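Local atomic coordinates of NADH oxidoreductase (Mesorhizobium loti, PDB entry 3PI7), a protein that probably binds NADPH and may reduce a quinone, as a member of the medium-chain dehydrogenase/reductase family with GroES-like and Rossmann domains. Residues L14-D19 / A67-Q72; G40-P45 / G80-F85; S60-D65 / I147-T152; Q176-I181 / I260-L265; A323-A328 / P335-K340. All coordinates share one frame; numbering follows the deposited sequence.

Contact 1 (L14-D19 / A67-Q72). With K (potassium ion), chain G.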
# COMPACT_ATOMS: atom_id res chain seq x y z
N LEU A 14 37.96 2.84 -0.99
CA LEU A 14 37.26 3.02 0.30
C LEU A 14 36.52 1.73 0.54
O LEU A 14 35.52 1.45 -0.13
CB LEU A 14 36.31 4.23 0.28
CG LEU A 14 36.93 5.56 -0.14
CD1 LEU A 14 35.91 6.66 -0.09
CD2 LEU A 14 38.16 5.91 0.75
N LEU A 15 37.10 0.88 1.41
CA LEU A 15 36.64 -0.47 1.64
C LEU A 15 35.62 -0.60 2.73
O LEU A 15 35.80 -0.06 3.81
CB LEU A 15 37.82 -1.36 1.98
CG LEU A 15 39.03 -1.20 1.09
CD1 LEU A 15 40.19 -1.99 1.67
CD2 LEU A 15 38.72 -1.62 -0.33
N LEU A 16 34.60 -1.42 2.47
CA LEU A 16 33.57 -1.70 3.47
C LEU A 16 34.14 -2.39 4.69
O LEU A 16 34.88 -3.38 4.56
CB LEU A 16 32.48 -2.57 2.86
CG LEU A 16 31.64 -1.90 1.82
CD1 LEU A 16 30.99 -2.92 0.95
CD2 LEU A 16 30.62 -0.93 2.46
N VAL A 17 33.81 -1.87 5.87
CA VAL A 17 34.25 -2.44 7.14
C VAL A 17 33.19 -3.45 7.58
O VAL A 17 33.52 -4.49 8.17
CB VAL A 17 34.45 -1.28 8.16
CG1 VAL A 17 34.58 -1.78 9.60
CG2 VAL A 17 35.65 -0.44 7.78
N GLY A 18 31.94 -3.14 7.27
CA GLY A 18 30.80 -3.98 7.62
C GLY A 18 30.55 -5.07 6.60
O GLY A 18 30.94 -4.95 5.44
N ASP A 19 29.92 -6.14 7.05
CA ASP A 19 29.52 -7.25 6.21
C ASP A 19 28.00 -7.42 6.30
O ASP A 19 27.40 -7.14 7.36
CB ASP A 19 30.24 -8.54 6.65
CG ASP A 19 30.21 -9.59 5.56
OD1 ASP A 19 30.58 -9.27 4.41
OD2 ASP A 19 29.75 -10.72 5.84
N ALA A 67 23.14 4.57 2.93
CA ALA A 67 22.36 3.47 3.50
C ALA A 67 23.11 2.16 3.33
O ALA A 67 23.16 1.33 4.25
CB ALA A 67 21.00 3.38 2.79
N PHE A 68 23.72 1.96 2.14
CA PHE A 68 24.42 0.72 1.87
C PHE A 68 25.62 0.50 2.78
O PHE A 68 25.77 -0.62 3.28
CB PHE A 68 24.83 0.66 0.39
CG PHE A 68 25.67 -0.54 0.07
CD1 PHE A 68 25.11 -1.81 0.01
CD2 PHE A 68 27.05 -0.41 -0.15
CE1 PHE A 68 25.90 -2.92 -0.32
CE2 PHE A 68 27.83 -1.52 -0.45
CZ PHE A 68 27.26 -2.78 -0.51
N ILE A 69 26.48 1.51 2.97
CA ILE A 69 27.71 1.31 3.79
C ILE A 69 27.33 1.05 5.27
O ILE A 69 28.03 0.32 6.00
CB ILE A 69 28.73 2.47 3.61
CG1 ILE A 69 28.23 3.80 4.22
CG2 ILE A 69 29.06 2.64 2.12
CD1 ILE A 69 29.21 4.95 4.19
N LYS A 70 26.17 1.58 5.67
CA LYS A 70 25.64 1.41 7.02
C LYS A 70 24.98 0.05 7.20
O LYS A 70 24.57 -0.26 8.31
CB LYS A 70 24.65 2.53 7.33
CG LYS A 70 25.36 3.87 7.57
CD LYS A 70 24.35 5.01 7.66
CE LYS A 70 24.69 5.91 8.82
NZ LYS A 70 23.95 5.52 10.05
N GLY A 71 24.87 -0.74 6.13
CA GLY A 71 24.21 -2.05 6.14
C GLY A 71 22.69 -1.94 6.24
O GLY A 71 22.01 -2.85 6.72
N GLN A 72 22.15 -0.79 5.81
CA GLN A 72 20.75 -0.39 5.90
C GLN A 72 20.07 -0.30 4.53
O GLN A 72 18.97 0.26 4.41
CB GLN A 72 20.67 0.95 6.62
CG GLN A 72 21.04 0.77 8.10
CD GLN A 72 21.25 2.04 8.87
OE1 GLN A 72 21.86 2.03 9.93
NE2 GLN A 72 20.80 3.16 8.38
K K G . 26.35 -8.14 9.60
O HOH W 1 30.49 -0.92 6.11
O HOH W 2 26.87 -10.40 8.29
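Leu16, the last residue of strand 10-16, reaches toward the C-terminal end of helix 63-69 and splits its two methyls between Phe68 and Ile69. From CB the chain runs to CG, set anti to the carbonyl carbon (chi1 -69°), a turn that aims the fork at the helix. Leu16 CD1 takes the ring: it sits 3.7 Å from Phe68 CE2, arriving obliquely, with CZ slightly farther away. Leu16 CD2 lies against the Ile69 backbone and its short branch, 3.9 Å from Ile69 CG2. Cut back to an alanine here, the side chain would probably no longer reach Phe68 CE2 or the Ile69 methyl, and a gap would open between strand and helix. Beyond the leucine, a water joins the two segments, accepting from Gly18 N at 2.9 Å and donating to Ile69 O at 2.8 Å. Asp19 O then binds the potassium ion at 2.7 Å, a site that Tyr21 shares. At Gly71 the phi is positive, with Gln72 N bonding back to Ala67 O and Gly71 N to Phe68 O. The helix thus ends in a Schellman motif, and the apolar seam sets that end against strand 10-16 in the GroES-like part of the fold.

Contact 2 (G40-P45 / G80-F85)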
# COMPACT_ATOMS: atom_id res chain seq x y z
N GLY A 40 42.14 1.86 1.84
CA GLY A 40 43.13 0.79 1.74
C GLY A 40 43.67 0.66 0.34
O GLY A 40 43.19 1.31 -0.58
N ARG A 41 44.71 -0.15 0.21
CA ARG A 41 45.31 -0.47 -1.08
C ARG A 41 45.00 -1.94 -1.28
O ARG A 41 45.32 -2.74 -0.41
CB ARG A 41 46.83 -0.19 -1.09
CG ARG A 41 47.19 1.29 -1.11
CD ARG A 41 48.61 1.56 -1.60
NE ARG A 41 48.76 1.28 -3.04
CZ ARG A 41 48.42 2.13 -4.01
NH1 ARG A 41 47.89 3.31 -3.71
NH2 ARG A 41 48.57 1.78 -5.28
N ILE A 42 44.33 -2.29 -2.38
CA ILE A 42 43.93 -3.66 -2.64
C ILE A 42 44.20 -4.01 -4.09
O ILE A 42 44.40 -3.13 -4.90
CB ILE A 42 42.42 -3.89 -2.28
CG1 ILE A 42 41.48 -3.00 -3.10
CG2 ILE A 42 42.15 -3.75 -0.77
CD1 ILE A 42 40.03 -3.61 -3.20
N ALA A 43 44.16 -5.30 -4.41
CA ALA A 43 44.33 -5.75 -5.77
C ALA A 43 43.21 -5.25 -6.66
O ALA A 43 42.05 -5.15 -6.24
CB ALA A 43 44.38 -7.27 -5.81
N VAL A 44 43.57 -4.88 -7.89
CA VAL A 44 42.60 -4.46 -8.88
C VAL A 44 41.83 -5.73 -9.30
O VAL A 44 42.44 -6.74 -9.63
CB VAL A 44 43.26 -3.73 -10.08
CG1 VAL A 44 42.27 -3.49 -11.21
CG2 VAL A 44 43.89 -2.41 -9.62
N PRO A 45 40.48 -5.70 -9.25
CA PRO A 45 39.72 -6.88 -9.66
C PRO A 45 39.76 -7.14 -11.16
O PRO A 45 40.10 -6.26 -11.95
CB PRO A 45 38.30 -6.55 -9.20
CG PRO A 45 38.23 -5.02 -9.38
CD PRO A 45 39.58 -4.58 -8.88
N GLY A 80 35.34 -5.60 2.91
CA GLY A 80 36.61 -5.46 2.21
C GLY A 80 36.49 -5.02 0.77
O GLY A 80 37.52 -4.86 0.11
N ARG A 81 35.26 -4.88 0.25
CA ARG A 81 35.10 -4.40 -1.11
C ARG A 81 34.89 -2.91 -1.10
O ARG A 81 34.29 -2.39 -0.17
CB ARG A 81 33.89 -5.07 -1.82
CG ARG A 81 34.00 -6.56 -1.87
CD ARG A 81 35.19 -7.04 -2.69
NE ARG A 81 35.19 -8.50 -2.67
CZ ARG A 81 34.45 -9.25 -3.49
NH1 ARG A 81 33.70 -8.68 -4.43
NH2 ARG A 81 34.42 -10.57 -3.35
N PRO A 82 35.30 -2.23 -2.17
CA PRO A 82 35.00 -0.81 -2.30
C PRO A 82 33.50 -0.60 -2.45
O PRO A 82 32.81 -1.36 -3.16
CB PRO A 82 35.69 -0.42 -3.62
CG PRO A 82 36.75 -1.46 -3.82
CD PRO A 82 36.07 -2.71 -3.35
N ALA A 83 32.99 0.39 -1.75
CA ALA A 83 31.59 0.82 -1.85
C ALA A 83 31.46 1.80 -3.06
O ALA A 83 32.45 2.06 -3.73
CB ALA A 83 31.19 1.50 -0.54
N GLY A 84 30.26 2.31 -3.30
CA GLY A 84 30.00 3.28 -4.36
C GLY A 84 29.21 2.64 -5.48
O GLY A 84 29.66 1.67 -6.11
N PHE A 85 28.05 3.18 -5.73
CA PHE A 85 27.19 2.56 -6.74
C PHE A 85 27.36 3.14 -8.12
O PHE A 85 27.01 2.44 -9.07
CB PHE A 85 25.72 2.69 -6.33
CG PHE A 85 25.31 1.73 -5.24
CD1 PHE A 85 25.59 0.37 -5.33
CD2 PHE A 85 24.61 2.19 -4.12
CE1 PHE A 85 25.25 -0.50 -4.29
CE2 PHE A 85 24.22 1.30 -3.11
CZ PHE A 85 24.56 -0.03 -3.20
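The two-stranded antiparallel sheet of strands 10-16 and 37-43 meets the loop that leads from helix 63-69 to strand 86-94 here, through Ile42 and Pro82. The two side chains reach toward each other tip to tip: Ile42 CD1 stands 4.0 Å from Pro82 CG, with the neighbouring ring carbon CD almost as near. Ile42 gets there by placing CG1 between its backbone N and carbonyl carbon (chi1 60°), while chi2 stays extended and carries the terminal methyl out toward the proline ring. Ile42 CD1 also passes Gly80 O, more loosely, at 4.3 Å. Gly80 has a positive phi of 89° at which a side chain would jam against the preceding carbonyl oxygen, so only glycine sits easily at this bend. Around the pair, Ile42 also packs on Met11 and Leu15 of the adjoining strand, and Trp117 lies against Pro82. Gly80 and Arg81 pair by backbone bonds with Leu16, placing the loop beside the sheet. Between Ile42 and Pro82 carbon meets only carbon, so their contact rests on dispersion and on the removal of apolar surface from water; by itself it gives little directional preference, and the backbone bonds to Leu16 do the fixing.

Contact 3 (S60-D65 / I147-T152)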
# COMPACT_ATOMS: atom_id res chain seq x y z
N SER A 60 29.91 9.38 -7.70
CA SER A 60 28.87 10.10 -6.97
C SER A 60 28.72 9.55 -5.58
O SER A 60 29.08 8.39 -5.32
CB SER A 60 27.51 9.97 -7.66
OG SER A 60 27.40 10.63 -8.90
N ILE A 61 28.10 10.33 -4.71
CA ILE A 61 27.67 9.89 -3.39
C ILE A 61 26.17 10.13 -3.35
O ILE A 61 25.73 11.29 -3.44
CB ILE A 61 28.38 10.54 -2.19
CG1 ILE A 61 29.91 10.42 -2.31
CG2 ILE A 61 27.86 9.90 -0.86
CD1 ILE A 61 30.63 11.39 -1.40
N ASN A 62 25.39 9.06 -3.25
CA ASN A 62 23.93 9.16 -3.20
C ASN A 62 23.39 8.67 -1.87
O ASN A 62 24.05 7.86 -1.23
CB ASN A 62 23.31 8.29 -4.31
CG ASN A 62 23.61 8.81 -5.69
OD1 ASN A 62 23.28 9.95 -6.03
ND2 ASN A 62 24.30 8.02 -6.48
N PRO A 63 22.14 9.01 -1.48
CA PRO A 63 21.60 8.47 -0.21
C PRO A 63 21.67 6.94 -0.18
O PRO A 63 21.97 6.38 0.87
CB PRO A 63 20.15 8.98 -0.21
CG PRO A 63 20.25 10.28 -0.92
CD PRO A 63 21.18 9.96 -2.09
N SER A 64 21.50 6.26 -1.35
CA SER A 64 21.61 4.78 -1.41
C SER A 64 23.03 4.33 -0.97
O SER A 64 23.14 3.28 -0.34
CB SER A 64 21.25 4.24 -2.79
OG SER A 64 21.98 4.86 -3.83
N ASP A 65 24.11 5.08 -1.29
CA ASP A 65 25.46 4.69 -0.82
C ASP A 65 25.58 4.78 0.69
O ASP A 65 26.13 3.88 1.31
CB ASP A 65 26.53 5.58 -1.45
CG ASP A 65 26.62 5.41 -2.94
OD1 ASP A 65 26.95 4.28 -3.40
OD2 ASP A 65 26.39 6.39 -3.65
N ILE A 147 23.21 8.29 -14.06
CA ILE A 147 22.30 7.15 -13.94
C ILE A 147 21.28 7.20 -12.83
O ILE A 147 20.10 7.15 -13.15
CB ILE A 147 23.13 5.82 -13.86
CG1 ILE A 147 23.91 5.60 -15.17
CG2 ILE A 147 22.24 4.59 -13.51
CD1 ILE A 147 24.94 4.50 -15.07
N VAL A 148 21.70 7.18 -11.56
CA VAL A 148 20.79 6.95 -10.43
C VAL A 148 19.69 7.99 -10.35
O VAL A 148 18.53 7.63 -10.51
CB VAL A 148 21.54 6.80 -9.08
CG1 VAL A 148 20.54 6.64 -7.92
CG2 VAL A 148 22.51 5.61 -9.13
N ASN A 149 20.04 9.27 -10.19
CA ASN A 149 18.99 10.26 -10.04
C ASN A 149 18.28 10.56 -11.34
O ASN A 149 17.06 10.52 -11.31
CB ASN A 149 19.49 11.52 -9.36
CG ASN A 149 19.75 11.28 -7.88
OD1 ASN A 149 19.20 10.37 -7.26
ND2 ASN A 149 20.69 12.01 -7.32
N PRO A 150 18.95 10.74 -12.49
CA PRO A 150 18.22 11.04 -13.73
C PRO A 150 17.25 9.94 -14.15
O PRO A 150 16.13 10.25 -14.55
CB PRO A 150 19.35 11.21 -14.74
CG PRO A 150 20.44 11.84 -13.92
CD PRO A 150 20.40 10.92 -12.71
N LEU A 151 17.65 8.65 -14.05
CA LEU A 151 16.73 7.60 -14.49
C LEU A 151 15.63 7.40 -13.50
O LEU A 151 14.51 7.13 -13.93
CB LEU A 151 17.45 6.27 -14.78
CG LEU A 151 18.50 6.39 -15.91
CD1 LEU A 151 19.20 5.07 -16.09
CD2 LEU A 151 17.84 6.84 -17.25
N THR A 152 15.89 7.59 -12.19
CA THR A 152 14.81 7.51 -11.20
C THR A 152 13.84 8.66 -11.44
O THR A 152 12.62 8.46 -11.31
CB THR A 152 15.39 7.58 -9.78
OG1 THR A 152 16.36 6.56 -9.63
CG2 THR A 152 14.32 7.41 -8.69
O HOH W 3 22.26 12.34 -4.63
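The carboxamides of Asn62 and Asn149 pass one another in opposite directions with their planes 74° apart, nearly perpendicular. Asn62 OD1 comes no closer than 3.6 Å to Asn149 ND2, and a water fills in for the direct bond, donating to that OD1 at 3.0 Å and accepting from that ND2 at 3.1 Å. At the other end of the Asn62 amide, ND2 rests against the flank of Val148, 4.0 Å from its CB and about as far from CG2. With its CG turned anti to the carbonyl carbon (chi1 -67°), Asn62 sends the amide across to the second helix. Both ends have further partners: ND2 donates to Glu86 and OD1 accepts from Lys344, so a buried amide is gripped on each side and its flip is probably settled. Glu86 also takes the Val148 N-H. Within its own segment, Asn62 N bonds to Asp65 OD2 at 2.9 Å through the anti lone pair, closing the first turn of helix 63-69. Asn62 holds the N-cap position, though its side chain makes no capping bond. Near the centre of the chain, the start of helix 63-69 in the GroES-like part thus meets the start region of helix 148-163, probably at the junction with the Rossmann part.

Contact 4 (Q176-I181 / I260-L265)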
# COMPACT_ATOMS: atom_id res chain seq x y z
N GLN A 176 18.79 16.11 -4.59
CA GLN A 176 19.07 16.24 -6.02
C GLN A 176 17.97 15.59 -6.89
O GLN A 176 17.56 16.16 -7.90
CB GLN A 176 20.42 15.63 -6.39
CG GLN A 176 20.77 15.86 -7.87
CD GLN A 176 20.84 17.33 -8.20
OE1 GLN A 176 19.99 17.87 -8.93
NE2 GLN A 176 21.78 18.03 -7.56
N LEU A 177 17.49 14.41 -6.48
CA LEU A 177 16.45 13.71 -7.22
C LEU A 177 15.17 14.57 -7.33
O LEU A 177 14.62 14.74 -8.44
CB LEU A 177 16.18 12.38 -6.52
CG LEU A 177 15.06 11.51 -7.07
CD1 LEU A 177 15.17 11.29 -8.58
CD2 LEU A 177 15.05 10.16 -6.37
N CYS A 178 14.72 15.12 -6.19
CA CYS A 178 13.51 15.94 -6.19
C CYS A 178 13.70 17.16 -7.07
O CYS A 178 12.78 17.53 -7.82
CB CYS A 178 13.11 16.33 -4.77
SG CYS A 178 12.44 14.96 -3.80
N LYS A 179 14.90 17.76 -7.06
CA LYS A 179 15.16 18.90 -7.91
C LYS A 179 15.09 18.52 -9.39
O LYS A 179 14.57 19.31 -10.17
CB LYS A 179 16.51 19.56 -7.56
CG LYS A 179 16.47 20.15 -6.15
CD LYS A 179 17.60 21.15 -5.87
CE LYS A 179 18.94 20.51 -5.68
NZ LYS A 179 19.92 21.51 -5.17
N LEU A 180 15.55 17.32 -9.79
CA LEU A 180 15.41 16.90 -11.19
C LEU A 180 13.92 16.74 -11.56
O LEU A 180 13.50 17.11 -12.65
CB LEU A 180 16.15 15.58 -11.44
CG LEU A 180 17.68 15.60 -11.43
CD1 LEU A 180 18.21 14.21 -11.53
CD2 LEU A 180 18.24 16.47 -12.53
N ILE A 181 13.14 16.13 -10.66
CA ILE A 181 11.71 15.91 -10.91
C ILE A 181 10.98 17.24 -10.98
O ILE A 181 10.14 17.42 -11.86
CB ILE A 181 11.08 14.94 -9.87
CG1 ILE A 181 11.76 13.57 -10.01
CG2 ILE A 181 9.52 14.80 -10.09
CD1 ILE A 181 11.37 12.52 -8.98
N ILE A 260 4.05 6.28 -2.74
CA ILE A 260 5.11 5.54 -3.42
C ILE A 260 6.41 5.75 -2.68
O ILE A 260 6.98 6.83 -2.71
CB ILE A 260 5.21 5.94 -4.91
CG1 ILE A 260 3.85 5.75 -5.60
CG2 ILE A 260 6.34 5.11 -5.59
CD1 ILE A 260 3.78 6.15 -7.07
N ILE A 261 6.81 4.74 -1.93
CA ILE A 261 7.98 4.84 -1.06
C ILE A 261 9.22 4.44 -1.86
O ILE A 261 9.24 3.34 -2.41
CB ILE A 261 7.77 3.94 0.18
CG1 ILE A 261 6.66 4.55 1.07
CG2 ILE A 261 9.10 3.80 0.95
CD1 ILE A 261 6.23 3.76 2.35
N TYR A 262 10.25 5.29 -1.89
CA TYR A 262 11.47 4.91 -2.62
C TYR A 262 12.74 5.15 -1.75
O TYR A 262 13.85 4.88 -2.19
CB TYR A 262 11.55 5.65 -3.95
CG TYR A 262 11.80 7.13 -3.80
CD1 TYR A 262 10.74 8.03 -3.71
CD2 TYR A 262 13.09 7.64 -3.82
CE1 TYR A 262 10.96 9.40 -3.62
CE2 TYR A 262 13.33 9.01 -3.66
CZ TYR A 262 12.26 9.88 -3.60
OH TYR A 262 12.48 11.22 -3.53
N GLY A 263 12.54 5.56 -0.51
CA GLY A 263 13.63 5.77 0.45
C GLY A 263 13.08 5.75 1.86
O GLY A 263 11.85 5.87 2.04
N ARG A 264 13.97 5.64 2.86
CA ARG A 264 13.56 5.59 4.27
C ARG A 264 14.48 6.47 5.08
O ARG A 264 15.19 5.99 5.96
CB ARG A 264 13.57 4.13 4.79
CG ARG A 264 12.68 3.95 6.04
CD ARG A 264 13.05 2.74 6.88
NE ARG A 264 12.28 2.73 8.12
CZ ARG A 264 12.22 1.70 8.96
NH1 ARG A 264 12.85 0.57 8.68
NH2 ARG A 264 11.47 1.78 10.06
N LEU A 265 14.51 7.77 4.77
CA LEU A 265 15.39 8.68 5.47
C LEU A 265 15.04 8.79 6.96
O LEU A 265 15.94 9.03 7.76
CB LEU A 265 15.37 10.07 4.84
CG LEU A 265 16.00 10.20 3.46
CD1 LEU A 265 15.82 11.61 2.94
CD2 LEU A 265 17.50 9.77 3.46
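Helix 176-188 and the end of strand 258-261 keep their backbones well apart, with the nearest alpha carbons, those of Leu177 and Tyr262, 11.1 Å from each other. Tyr262, the first residue past the strand, spans that distance. Its ring is carried outward with CG between the backbone N and the carbonyl carbon (chi1 70°), and the side chain comes at Leu177 from the opposite direction. Leu177 CD2 presses on the ring obliquely, 3.4 Å from CE2 and 3.9 Å from CZ of Tyr262. At the far tip, Tyr262 OH lies 3.7 Å from Cys178 SG, an approach that is doubtful because the cysteine has two conformers. A serine in place of Tyr262 would probably leave the Leu177 methyl without its aromatic partner and open a gap between the strand end and the helix. Met156 of helix 148-163 and Leu238 of strand 236-239 also touch the Tyr262 side chain. Beyond the tyrosine, Arg264 forms a salt bridge with Glu274 of the second subunit, so this loop also faces the dimer partner. Helix 176-188 follows strand 167-170 of the six-stranded parallel sheet, and the contact links it to the C-terminal end of strand 258-261, consistent with a Rossmann fold.

Contact 5 (A323-A328 / P335-K340)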
# COMPACT_ATOMS: atom_id res chain seq x y z
N ALA A 323 30.81 19.77 -3.73
CA ALA A 323 32.20 19.45 -3.49
C ALA A 323 32.72 18.23 -4.26
O ALA A 323 32.02 17.23 -4.40
CB ALA A 323 32.40 19.19 -2.01
N VAL A 324 33.98 18.31 -4.67
CA VAL A 324 34.74 17.20 -5.25
C VAL A 324 35.78 16.86 -4.18
O VAL A 324 36.65 17.68 -3.84
CB VAL A 324 35.37 17.46 -6.63
CG1 VAL A 324 36.16 16.25 -7.07
CG2 VAL A 324 34.29 17.77 -7.67
N VAL A 325 35.64 15.68 -3.59
CA VAL A 325 36.54 15.27 -2.52
C VAL A 325 37.54 14.29 -3.06
O VAL A 325 37.12 13.25 -3.54
CB VAL A 325 35.77 14.65 -1.31
CG1 VAL A 325 36.70 14.45 -0.13
CG2 VAL A 325 34.58 15.52 -0.90
N PRO A 326 38.86 14.53 -2.87
CA PRO A 326 39.85 13.52 -3.27
C PRO A 326 39.60 12.24 -2.50
O PRO A 326 39.19 12.30 -1.31
CB PRO A 326 41.18 14.14 -2.82
CG PRO A 326 40.92 15.60 -2.78
CD PRO A 326 39.53 15.71 -2.28
N LEU A 327 39.86 11.10 -3.12
CA LEU A 327 39.64 9.83 -2.43
C LEU A 327 40.44 9.77 -1.12
O LEU A 327 39.94 9.24 -0.14
CB LEU A 327 39.98 8.64 -3.32
CG LEU A 327 39.54 7.26 -2.80
CD1 LEU A 327 39.02 6.40 -3.92
CD2 LEU A 327 40.67 6.56 -2.07
N ALA A 328 41.66 10.36 -1.10
CA ALA A 328 42.54 10.39 0.07
C ALA A 328 41.95 11.21 1.21
O ALA A 328 42.44 11.09 2.33
CB ALA A 328 43.91 10.95 -0.30
N PRO A 335 31.63 13.26 5.44
CA PRO A 335 30.49 13.60 6.32
C PRO A 335 30.30 15.10 6.51
O PRO A 335 29.16 15.56 6.52
CB PRO A 335 30.83 12.90 7.64
CG PRO A 335 31.67 11.77 7.24
CD PRO A 335 32.54 12.32 6.13
N ALA A 336 31.40 15.86 6.62
CA ALA A 336 31.32 17.32 6.75
C ALA A 336 30.70 17.92 5.51
O ALA A 336 29.94 18.87 5.61
CB ALA A 336 32.71 17.90 6.97
N GLU A 337 31.04 17.40 4.33
CA GLU A 337 30.49 17.93 3.09
C GLU A 337 29.03 17.53 2.89
O GLU A 337 28.28 18.29 2.29
CB GLU A 337 31.32 17.51 1.87
CG GLU A 337 32.71 18.13 1.82
CD GLU A 337 32.76 19.65 1.80
OE1 GLU A 337 31.85 20.28 1.21
OE2 GLU A 337 33.69 20.21 2.42
N LEU A 338 28.64 16.34 3.36
CA LEU A 338 27.27 15.87 3.19
C LEU A 338 26.27 16.68 4.04
O LEU A 338 25.10 16.73 3.67
CB LEU A 338 27.14 14.37 3.50
CG LEU A 338 27.64 13.38 2.43
CD1 LEU A 338 27.42 11.96 2.87
CD2 LEU A 338 26.90 13.58 1.09
N THR A 339 26.73 17.32 5.13
CA THR A 339 25.87 18.13 6.01
C THR A 339 25.47 19.43 5.35
O THR A 339 24.43 19.99 5.70
CB THR A 339 26.52 18.41 7.37
OG1 THR A 339 27.76 19.10 7.20
CG2 THR A 339 26.71 17.16 8.20
N LYS A 340 26.30 19.92 4.41
CA LYS A 340 26.02 21.14 3.65
C LYS A 340 24.68 20.98 2.90
O LYS A 340 24.53 20.03 2.13
CB LYS A 340 27.16 21.46 2.66
CG LYS A 340 28.21 22.41 3.19
CD LYS A 340 29.40 21.69 3.82
CE LYS A 340 30.60 22.59 4.01
NZ LYS A 340 31.39 22.75 2.76
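Strand 323-326 runs past the C-terminal part of helix 327-338, with the alpha carbons of Ala323 and Glu337 7.0 Å apart at their nearest. Glu337 carries the contact with its side chain turned back over the strand. Its CG is anti to the carbonyl carbon and the chain then bends at chi2 (-59°), which lays the carboxylate beside Ala323 rather than straight out from the helix. Ala323 CB touches the group along its length: 3.4 Å to Glu337 OE1, 3.9 Å to CD, and 4.0 Å to CG. Two residues further along the strand, Val325 CG2 reaches Glu337 CG at 4.2 Å, so that the aliphatic part of the glutamate sits against two small apolar side chains. The charge is met from its own segment. Lys340 NZ, from later in that segment, forms a salt bridge with Glu337 OE1 at 3.0 Å, approaching on the syn side but 31° out of the carboxylate plane. Nearby, Thr339 OG1 donates to Ala336 O at 2.7 Å, from above the carbonyl plane. Val345 of strand 345-348 lies against Val325, Glu337 and Leu338, and that strand pairs in parallel with 323-326, which makes the whole a beta-alpha-beta unit in which helix 327-338 packs on the parallel strands 323-326 and 345-348. The glutamate thus works in two ways: its CG packs on the strand, while its OE1 lies against the Ala323 methyl and draws its polar partner from the lysine, whose charge would probably balance the carboxylate.

How the contacts relate
Contacts 1 and 2 touch directly, their centres 12 Å apart, through the backbone of Leu16 and through the Phe68 and Phe85 rings, which meet. Contacts 3 and 1 use the two ends of helix 63-69, and contact 3 is tied to contact 2 where Phe85 N meets Asp65 OD1 at 2.8 Å. Contact 3 then leads to contact 4, centres 10 Å apart, through Asn149 and Thr152 packing on Leu177, and so probably joins the GroES-like part to the Rossmann part. Contact 5 touches contact 1 through Leu14 and Leu327. The potassium ion lies beside contact 1, about 13 Å from the alpha carbon of Gly80 in contact 2.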